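Local atomic coordinates of ABC-type phosphate transport system, periplasmic component (Lactobacillus brevis, PDB entry 4ECF), a protein that binds phosphate and probably serves as the solute-binding component (PstS) of an ABC transporter that imports phosphate across the cytoplasmic membrane. Residues S11-P16 against S206-Y211; V123-A128 against P167-Y172. All blocks are in the same frame, centred on the assembly; numbering follows the deposited sequence.

Contact 1 (S11-P16 against S206-Y211); sequences STALQP and SYEHLY. With PO4 (phosphate ion), chain B.
Leu14 and Glu208 point at each other and overlap where the turn at 11-16 faces strand 206-211, each tip reaching past the other to its base. Glu208 OE2 lies 3.4 Å from Leu14 CB, while the methyl Leu14 CD1 sits 3.7 Å from Glu208 CB, at the aliphatic base of the acid. The second methyl, Leu14 CD2, touches the backbone oxygen His209 O at 3.4 Å and Leu210 CD2 at 4.0 Å. CG anti to the backbone N (chi1 -173°) turns Leu14 toward the strand, where both its methyls find these partners. The buried carboxylate also approaches Ala13 CB. Behind this first shell the backbone of the turn is shaped by Ser11, whose OG accepts a bond from Leu14 N at 3.0 Å, an ST motif, and is also hydrogen-bonded to Asp59. The same turn presents its amides to the phosphate: Thr12 N donates to PO4 O3 at 2.8 Å (154° at the hydrogen), and Thr12 OG1 donates to that oxygen at 2.7 Å. Ala13 N donates to PO4 O4 at 2.9 Å in a straighter bond (163°). Two backbone amides and a hydroxyl thus grip neighbouring oxygens of the anion from one side of the site. Further out, backbone bonds of Glu208 to Val78 and Ala79 and of His209 to Ser58 fix the strand within the sheet, and Asp75 holds His209 ND1. Thr41, Arg127, Ser131, Gly132 and Thr133 complete the bonding round the phosphate. A strand-turn-helix junction offering backbone amides to an anion, packed on a central strand, fits the phosphate site of a periplasmic binding protein of the PstS family.

Contact 2 (V123-A128 against P167-Y172); sequences VLINRA and PGAISY. With PO4 (phosphate ion), chain B.
Tyr172 reaches across to Asn126 and Arg127, and its hydroxyl is the tight end of the contact. CG between the backbone N and the carbonyl carbon (chi1 40°) turns the ring toward the 126-127 backbone. Tyr172 OH accepts from Asn126 ND2 at 2.8 Å and from Arg127 N at 2.9 Å; ND2 sits at the edge of the tyrosine ring, and OH lies close to the amide plane. Beside it Ser171 OG donates to Ile125 O at 2.8 Å from above the carbonyl plane, where regular parallel pairing would use the amide of Tyr172. A phenylalanine in place of Tyr172 would probably leave Arg127 N without this acceptor and the Asn126 amide less firmly fixed. Further along, backbone bonds join Ile125 N to Ile170 O, Ile170 N to Val123 O and Val123 N to Gly168 O. This end, where Val123 CG2 touches Pro167 O, is more open to solvent. Past Tyr172, Arg127 NH2 donates to PO4 O3 at 2.8 Å, and a water joins Arg127 NH1 to Tyr172 O. Strand 123-127, paired in parallel with 169-174, brings Arg127 from its C-terminal end to the phosphate, consistent with the ligand site of a periplasmic binding protein.

How the contacts relate
From the N terminus, strand 4-10 runs into the turn at 11-16, which waits some 190 residues for strand 205-213 to return and close contact 1. Within that long loop the chain goes on to strand 123-127; contact 2 closes when strand 169-174 pairs with it after helices 132-140 and 156-165, so its shorter loop is nested in the larger. Their centres lie about 21 Å apart, yet both reach the same mixed sheet and meet at the phosphate, where Thr12 OG1 packs 3.4 Å from Arg127 NH1. Contact 1 joins the start of helix 15-28 to strand 205-213; contact 2 joins strands 123-127 and 169-174, apparently in the other lobe of the periplasmic binding protein fold.

Contact 1 (S11-P16 against S206-Y211)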
ATOM      1  N   SER A  11      -5.745   0.683  -6.091  1.00 15.06           N
ATOM      2  CA  SER A  11      -4.705   0.213  -5.204  1.00 14.43           C
ATOM      3  C   SER A  11      -4.693  -1.273  -4.914  1.00 15.10           C
ATOM      4  O   SER A  11      -5.683  -1.819  -4.385  1.00 15.85           O
ATOM      5  CB  SER A  11      -4.798   0.960  -3.897  1.00 16.15           C
ATOM      6  OG  SER A  11      -4.012   0.302  -2.902  1.00 16.01           O
ATOM      7  N   THR A  12      -3.598  -1.947  -5.263  1.00 16.37           N
ATOM      8  CA  THR A  12      -3.426  -3.348  -4.881  1.00 17.60           C
ATOM      9  C   THR A  12      -3.071  -3.531  -3.395  1.00 17.49           C
ATOM     10  O   THR A  12      -3.383  -4.576  -2.810  1.00 18.61           O
ATOM     11  CB  THR A  12      -2.410  -4.094  -5.798  1.00 17.42           C
ATOM     12  OG1 THR A  12      -1.089  -3.619  -5.553  1.00 18.48           O
ATOM     13  CG2 THR A  12      -2.786  -3.866  -7.258  1.00 18.25           C
ATOM     14  N   ALA A  13      -2.518  -2.502  -2.763  1.00 17.02           N
ATOM     15  CA  ALA A  13      -2.312  -2.542  -1.320  1.00 17.21           C
ATOM     16  C   ALA A  13      -3.636  -2.598  -0.533  1.00 17.27           C
ATOM     17  O   ALA A  13      -3.735  -3.252   0.512  1.00 18.82           O
ATOM     18  CB  ALA A  13      -1.497  -1.350  -0.847  1.00 16.34           C
ATOM     19  N   LEU A  14      -4.668  -1.933  -1.071  1.00 15.25           N
ATOM     20  CA  LEU A  14      -5.946  -1.767  -0.407  1.00 15.68           C
ATOM     21  C   LEU A  14      -6.942  -2.869  -0.863  1.00 15.32           C
ATOM     22  O   LEU A  14      -7.917  -3.188  -0.182  1.00 16.53           O
ATOM     23  CB  LEU A  14      -6.490  -0.392  -0.759  1.00 16.66           C
ATOM     24  CG  LEU A  14      -7.751   0.118  -0.067  1.00 17.32           C
ATOM     25  CD1 LEU A  14      -7.843  -0.204   1.433  1.00 18.52           C
ATOM     26  CD2 LEU A  14      -7.924   1.611  -0.378  1.00 20.63           C
ATOM     27  N   GLN A  15      -6.620  -3.498  -1.980  1.00 14.81           N
ATOM     28  CA  GLN A  15      -7.488  -4.461  -2.603  1.00 15.43           C
ATOM     29  C   GLN A  15      -7.951  -5.552  -1.623  1.00 15.86           C
ATOM     30  O   GLN A  15      -9.139  -5.925  -1.608  1.00 16.03           O
ATOM     31  CB  GLN A  15      -6.809  -5.063  -3.820  1.00 16.45           C
ATOM     32  CG  GLN A  15      -7.745  -5.916  -4.667  1.00 17.03           C
ATOM     33  CD  GLN A  15      -7.096  -6.396  -5.950  1.00 19.80           C
ATOM     34  OE1 GLN A  15      -6.030  -5.917  -6.347  1.00 19.69           O
ATOM     35  NE2 GLN A  15      -7.768  -7.333  -6.628  1.00 21.51           N
ATOM     36  N   PRO A  16      -7.042  -6.103  -0.805  1.00 17.11           N
ATOM     37  CA  PRO A  16      -7.512  -7.202   0.072  1.00 17.02           C
ATOM     38  C   PRO A  16      -8.590  -6.752   1.052  1.00 16.55           C
ATOM     39  O   PRO A  16      -9.532  -7.517   1.340  1.00 17.47           O
ATOM     40  CB  PRO A  16      -6.221  -7.634   0.812  1.00 18.60           C
ATOM     41  CG  PRO A  16      -5.095  -7.177  -0.081  1.00 20.11           C
ATOM     42  CD  PRO A  16      -5.575  -5.921  -0.728  1.00 18.65           C
ATOM     43  N   SER A 206       1.047   4.694   4.629  1.00 17.39           N
ATOM     44  CA  SER A 206       0.173   5.744   4.088  1.00 19.06           C
ATOM     45  C   SER A 206      -1.268   5.543   4.536  1.00 17.08           C
ATOM     46  O   SER A 206      -1.628   4.471   5.007  1.00 17.79           O
ATOM     47  CB  SER A 206       0.228   5.817   2.562  1.00 21.43           C
ATOM     48  OG  SER A 206      -0.463   4.728   1.965  1.00 23.73           O
ATOM     49  N   TYR A 207      -2.088   6.565   4.303  1.00 19.22           N
ATOM     50  CA  TYR A 207      -3.519   6.454   4.505  1.00 17.88           C
ATOM     51  C   TYR A 207      -4.107   5.750   3.276  1.00 17.16           C
ATOM     52  O   TYR A 207      -3.597   5.887   2.167  1.00 20.31           O
ATOM     53  CB  TYR A 207      -4.189   7.831   4.690  1.00 18.90           C
ATOM     54  CG  TYR A 207      -3.693   8.582   5.917  1.00 18.27           C
ATOM     55  CD1 TYR A 207      -4.125   8.250   7.202  1.00 18.50           C
ATOM     56  CD2 TYR A 207      -2.784   9.627   5.776  1.00 18.02           C
ATOM     57  CE1 TYR A 207      -3.649   8.949   8.327  1.00 18.71           C
ATOM     58  CE2 TYR A 207      -2.304  10.316   6.893  1.00 20.75           C
ATOM     59  CZ  TYR A 207      -2.780   9.978   8.169  1.00 21.19           C
ATOM     60  OH  TYR A 207      -2.305  10.669   9.300  1.00 21.62           O
ATOM     61  N   GLU A 208      -5.127   4.949   3.531  1.00 16.89           N
ATOM     62  CA  GLU A 208      -5.922   4.264   2.492  1.00 17.32           C
ATOM     63  C   GLU A 208      -7.204   5.017   2.249  1.00 17.26           C
ATOM     64  O   GLU A 208      -7.944   5.353   3.207  1.00 17.19           O
ATOM     65  CB  GLU A 208      -6.250   2.845   2.923  1.00 19.07           C
ATOM     66  CG  GLU A 208      -5.029   1.947   3.099  1.00 19.38           C
ATOM     67  CD  GLU A 208      -4.368   1.543   1.801  1.00 20.89           C
ATOM     68  OE1 GLU A 208      -4.010   2.447   0.993  1.00 19.83           O
ATOM     69  OE2 GLU A 208      -4.211   0.320   1.625  1.00 20.34           O
ATOM     70  N   HIS A 209      -7.503   5.261   0.961  1.00 16.75           N
ATOM     71  CA  HIS A 209      -8.597   6.147   0.540  1.00 15.72           C
ATOM     72  C   HIS A 209      -9.578   5.434  -0.370  1.00 15.57           C
ATOM     73  O   HIS A 209      -9.148   4.686  -1.287  1.00 15.93           O
ATOM     74  CB  HIS A 209      -8.049   7.308  -0.263  1.00 15.39           C
ATOM     75  CG  HIS A 209      -7.006   8.125   0.427  1.00 17.34           C
ATOM     76  ND1 HIS A 209      -7.243   9.372   0.891  1.00 18.78           N
ATOM     77  CD2 HIS A 209      -5.659   7.892   0.568  1.00 18.84           C
ATOM     78  CE1 HIS A 209      -6.075   9.905   1.365  1.00 17.71           C
ATOM     79  NE2 HIS A 209      -5.106   8.976   1.183  1.00 17.86           N
ATOM     80  N   LEU A 210     -10.868   5.671  -0.152  1.00 16.96           N
ATOM     81  CA  LEU A 210     -11.933   5.236  -1.092  1.00 13.28           C
ATOM     82  C   LEU A 210     -12.506   6.517  -1.692  1.00 15.42           C
ATOM     83  O   LEU A 210     -13.304   7.176  -1.052  1.00 15.31           O
ATOM     84  CB  LEU A 210     -13.011   4.424  -0.391  1.00 14.81           C
ATOM     85  CG  LEU A 210     -12.562   3.120   0.297  1.00 15.39           C
ATOM     86  CD1 LEU A 210     -13.745   2.398   0.908  1.00 16.85           C
ATOM     87  CD2 LEU A 210     -11.828   2.209  -0.667  1.00 16.63           C
ATOM     88  N   TYR A 211     -11.982   6.976  -2.807  1.00 15.32           N
ATOM     89  CA  TYR A 211     -12.470   8.162  -3.463  1.00 14.74           C
ATOM     90  C   TYR A 211     -13.719   7.920  -4.267  1.00 13.66           C
ATOM     91  O   TYR A 211     -13.829   6.895  -4.973  1.00 16.24           O
ATOM     92  CB  TYR A 211     -11.373   8.693  -4.418  1.00 14.77           C
ATOM     93  CG  TYR A 211     -10.363   9.601  -3.728  1.00 15.64           C
ATOM     94  CD1 TYR A 211     -10.687  10.934  -3.417  1.00 17.30           C
ATOM     95  CD2 TYR A 211      -9.121   9.118  -3.317  1.00 16.18           C
ATOM     96  CE1 TYR A 211      -9.758  11.762  -2.791  1.00 17.69           C
ATOM     97  CE2 TYR A 211      -8.180   9.952  -2.683  1.00 18.15           C
ATOM     98  CZ  TYR A 211      -8.499  11.245  -2.394  1.00 17.59           C
ATOM     99  OH  TYR A 211      -7.568  12.082  -1.771  1.00 18.41           O
TER
HETATM  100  P   PO4 B 300      -0.569   0.155  -5.264  1.00 16.89           P
HETATM  101  O1  PO4 B 300       0.936   0.067  -5.039  1.00 18.46           O
HETATM  102  O2  PO4 B 300      -1.019   1.487  -5.742  1.00 15.66           O
HETATM  103  O3  PO4 B 300      -1.078  -0.954  -6.142  1.00 16.14           O
HETATM  104  O4  PO4 B 300      -1.302  -0.113  -3.860  1.00 16.24           O

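Contact 2 (V123-A128 against P167-Y172)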
ATOM      1  N   VAL A 123      19.053  -8.159  -7.175  1.00 17.85           N
ATOM      2  CA  VAL A 123      18.106  -7.949  -8.249  1.00 18.18           C
ATOM      3  C   VAL A 123      17.003  -7.058  -7.732  1.00 18.36           C
ATOM      4  O   VAL A 123      16.171  -7.502  -6.908  1.00 17.67           O
ATOM      5  CB  VAL A 123      17.480  -9.295  -8.723  1.00 20.84           C
ATOM      6  CG1 VAL A 123      16.439  -9.056  -9.817  1.00 20.86           C
ATOM      7  CG2 VAL A 123      18.563 -10.265  -9.189  1.00 21.34           C
ATOM      8  N   LEU A 124      16.974  -5.816  -8.209  1.00 19.83           N
ATOM      9  CA  LEU A 124      15.918  -4.887  -7.822  1.00 18.19           C
ATOM     10  C   LEU A 124      14.650  -5.255  -8.564  1.00 18.99           C
ATOM     11  O   LEU A 124      14.662  -5.499  -9.785  1.00 20.75           O
ATOM     12  CB  LEU A 124      16.314  -3.427  -8.149  1.00 20.57           C
ATOM     13  CG  LEU A 124      17.570  -2.899  -7.467  1.00 20.79           C
ATOM     14  CD1 LEU A 124      17.872  -1.498  -7.994  1.00 22.61           C
ATOM     15  CD2 LEU A 124      17.466  -2.937  -5.948  1.00 19.03           C
ATOM     16  N   ILE A 125      13.550  -5.291  -7.816  1.00 17.17           N
ATOM     17  CA  ILE A 125      12.219  -5.452  -8.395  1.00 19.38           C
ATOM     18  C   ILE A 125      11.394  -4.231  -8.003  1.00 18.50           C
ATOM     19  O   ILE A 125      11.277  -3.911  -6.829  1.00 18.86           O
ATOM     20  CB  ILE A 125      11.548  -6.754  -7.891  1.00 20.89           C
ATOM     21  CG1 ILE A 125      12.455  -7.973  -8.131  1.00 23.69           C
ATOM     22  CG2 ILE A 125      10.174  -6.930  -8.531  1.00 27.14           C
ATOM     23  CD1 ILE A 125      12.612  -8.361  -9.570  1.00 27.27           C
ATOM     24  N   ASN A 126      10.851  -3.526  -8.985  1.00 17.86           N
ATOM     25  CA  ASN A 126      10.068  -2.321  -8.715  1.00 19.65           C
ATOM     26  C   ASN A 126       8.631  -2.518  -9.139  1.00 19.41           C
ATOM     27  O   ASN A 126       8.305  -3.411  -9.942  1.00 20.40           O
ATOM     28  CB  ASN A 126      10.651  -1.118  -9.480  1.00 20.08           C
ATOM     29  CG  ASN A 126      11.778  -0.462  -8.726  1.00 24.85           C
ATOM     30  OD1 ASN A 126      12.876  -0.332  -9.255  1.00 32.31           O
ATOM     31  ND2 ASN A 126      11.510  -0.015  -7.527  1.00 22.06           N
ATOM     32  N   ARG A 127       7.744  -1.681  -8.594  1.00 18.28           N
ATOM     33  CA  ARG A 127       6.462  -1.523  -9.206  1.00 19.29           C
ATOM     34  C   ARG A 127       6.549  -0.455 -10.280  1.00 20.32           C
ATOM     35  O   ARG A 127       7.471   0.382 -10.291  1.00 23.38           O
ATOM     36  CB  ARG A 127       5.422  -1.121  -8.143  1.00 18.30           C
ATOM     37  CG  ARG A 127       5.141  -2.192  -7.100  1.00 20.24           C
ATOM     38  CD  ARG A 127       4.188  -3.300  -7.576  1.00 20.44           C
ATOM     39  NE  ARG A 127       2.989  -2.684  -8.131  1.00 20.03           N
ATOM     40  CZ  ARG A 127       2.006  -2.194  -7.390  1.00 18.42           C
ATOM     41  NH1 ARG A 127       2.047  -2.298  -6.069  1.00 19.90           N
ATOM     42  NH2 ARG A 127       1.005  -1.578  -7.966  1.00 17.94           N
ATOM     43  N   ALA A 128       5.543  -0.440 -11.149  1.00 23.59           N
ATOM     44  CA  ALA A 128       5.405   0.602 -12.149  1.00 27.22           C
ATOM     45  C   ALA A 128       5.028   1.949 -11.559  1.00 25.07           C
ATOM     46  O   ALA A 128       4.391   2.041 -10.506  1.00 25.51           O
ATOM     47  CB  ALA A 128       4.391   0.185 -13.199  1.00 31.58           C
ATOM     48  N   PRO A 167      16.540 -15.441  -6.879  1.00 25.05           N
ATOM     49  CA  PRO A 167      17.712 -15.240  -6.064  1.00 23.05           C
ATOM     50  C   PRO A 167      18.158 -13.783  -6.070  1.00 23.70           C
ATOM     51  O   PRO A 167      18.184 -13.148  -7.129  1.00 23.46           O
ATOM     52  CB  PRO A 167      18.786 -16.121  -6.753  1.00 25.19           C
ATOM     53  CG  PRO A 167      17.996 -17.220  -7.393  1.00 26.32           C
ATOM     54  CD  PRO A 167      16.707 -16.573  -7.816  1.00 27.62           C
ATOM     55  N   GLY A 168      18.514 -13.250  -4.902  1.00 22.08           N
ATOM     56  CA  GLY A 168      19.068 -11.905  -4.830  1.00 19.71           C
ATOM     57  C   GLY A 168      18.037 -10.773  -4.787  1.00 19.39           C
ATOM     58  O   GLY A 168      18.417  -9.628  -4.657  1.00 18.92           O
ATOM     59  N   ALA A 169      16.745 -11.096  -4.902  1.00 19.59           N
ATOM     60  CA  ALA A 169      15.692 -10.067  -5.120  1.00 18.64           C
ATOM     61  C   ALA A 169      15.362  -9.242  -3.872  1.00 18.87           C
ATOM     62  O   ALA A 169      15.290  -9.773  -2.776  1.00 19.18           O
ATOM     63  CB  ALA A 169      14.411 -10.713  -5.652  1.00 19.67           C
ATOM     64  N   ILE A 170      15.140  -7.958  -4.109  1.00 16.29           N
ATOM     65  CA  ILE A 170      14.503  -7.074  -3.162  1.00 16.28           C
ATOM     66  C   ILE A 170      13.400  -6.245  -3.823  1.00 17.14           C
ATOM     67  O   ILE A 170      13.534  -5.785  -4.920  1.00 18.08           O
ATOM     68  CB  ILE A 170      15.558  -6.181  -2.466  1.00 15.73           C
ATOM     69  CG1 ILE A 170      14.909  -5.278  -1.435  1.00 15.47           C
ATOM     70  CG2 ILE A 170      16.380  -5.374  -3.504  1.00 16.73           C
ATOM     71  CD1 ILE A 170      15.887  -4.522  -0.526  1.00 15.37           C
ATOM     72  N   SER A 171      12.317  -6.031  -3.081  1.00 15.65           N
ATOM     73  CA  SER A 171      11.219  -5.150  -3.500  1.00 16.95           C
ATOM     74  C   SER A 171      10.553  -4.583  -2.252  1.00 17.23           C
ATOM     75  O   SER A 171      11.144  -4.548  -1.165  1.00 17.36           O
ATOM     76  CB  SER A 171      10.209  -5.859  -4.390  1.00 18.83           C
ATOM     77  OG  SER A 171       9.394  -4.913  -5.075  1.00 19.10           O
ATOM     78  N   TYR A 172       9.358  -4.088  -2.458  1.00 17.90           N
ATOM     79  CA  TYR A 172       8.578  -3.480  -1.371  1.00 19.67           C
ATOM     80  C   TYR A 172       7.127  -3.869  -1.546  1.00 19.30           C
ATOM     81  O   TYR A 172       6.636  -3.930  -2.673  1.00 18.82           O
ATOM     82  CB  TYR A 172       8.789  -1.964  -1.387  1.00 19.53           C
ATOM     83  CG  TYR A 172       8.820  -1.374  -2.745  1.00 18.50           C
ATOM     84  CD1 TYR A 172       7.660  -1.054  -3.410  1.00 19.79           C
ATOM     85  CD2 TYR A 172      10.028  -1.233  -3.455  1.00 17.71           C
ATOM     86  CE1 TYR A 172       7.674  -0.530  -4.691  1.00 20.86           C
ATOM     87  CE2 TYR A 172      10.062  -0.707  -4.726  1.00 20.89           C
ATOM     88  CZ  TYR A 172       8.867  -0.355  -5.362  1.00 21.89           C
ATOM     89  OH  TYR A 172       8.898   0.166  -6.644  1.00 22.04           O
TER
HETATM   90  P   PO4 B 300      -0.569   0.155  -5.264  1.00 16.89           P
HETATM   91  O1  PO4 B 300       0.936   0.067  -5.039  1.00 18.46           O
HETATM   92  O2  PO4 B 300      -1.019   1.487  -5.742  1.00 15.66           O
HETATM   93  O3  PO4 B 300      -1.078  -0.954  -6.142  1.00 16.14           O
HETATM   94  O4  PO4 B 300      -1.302  -0.113  -3.860  1.00 16.24           O
HETATM   95  O   HOH W   1       4.019  -3.474  -4.113  1.00 19.19           O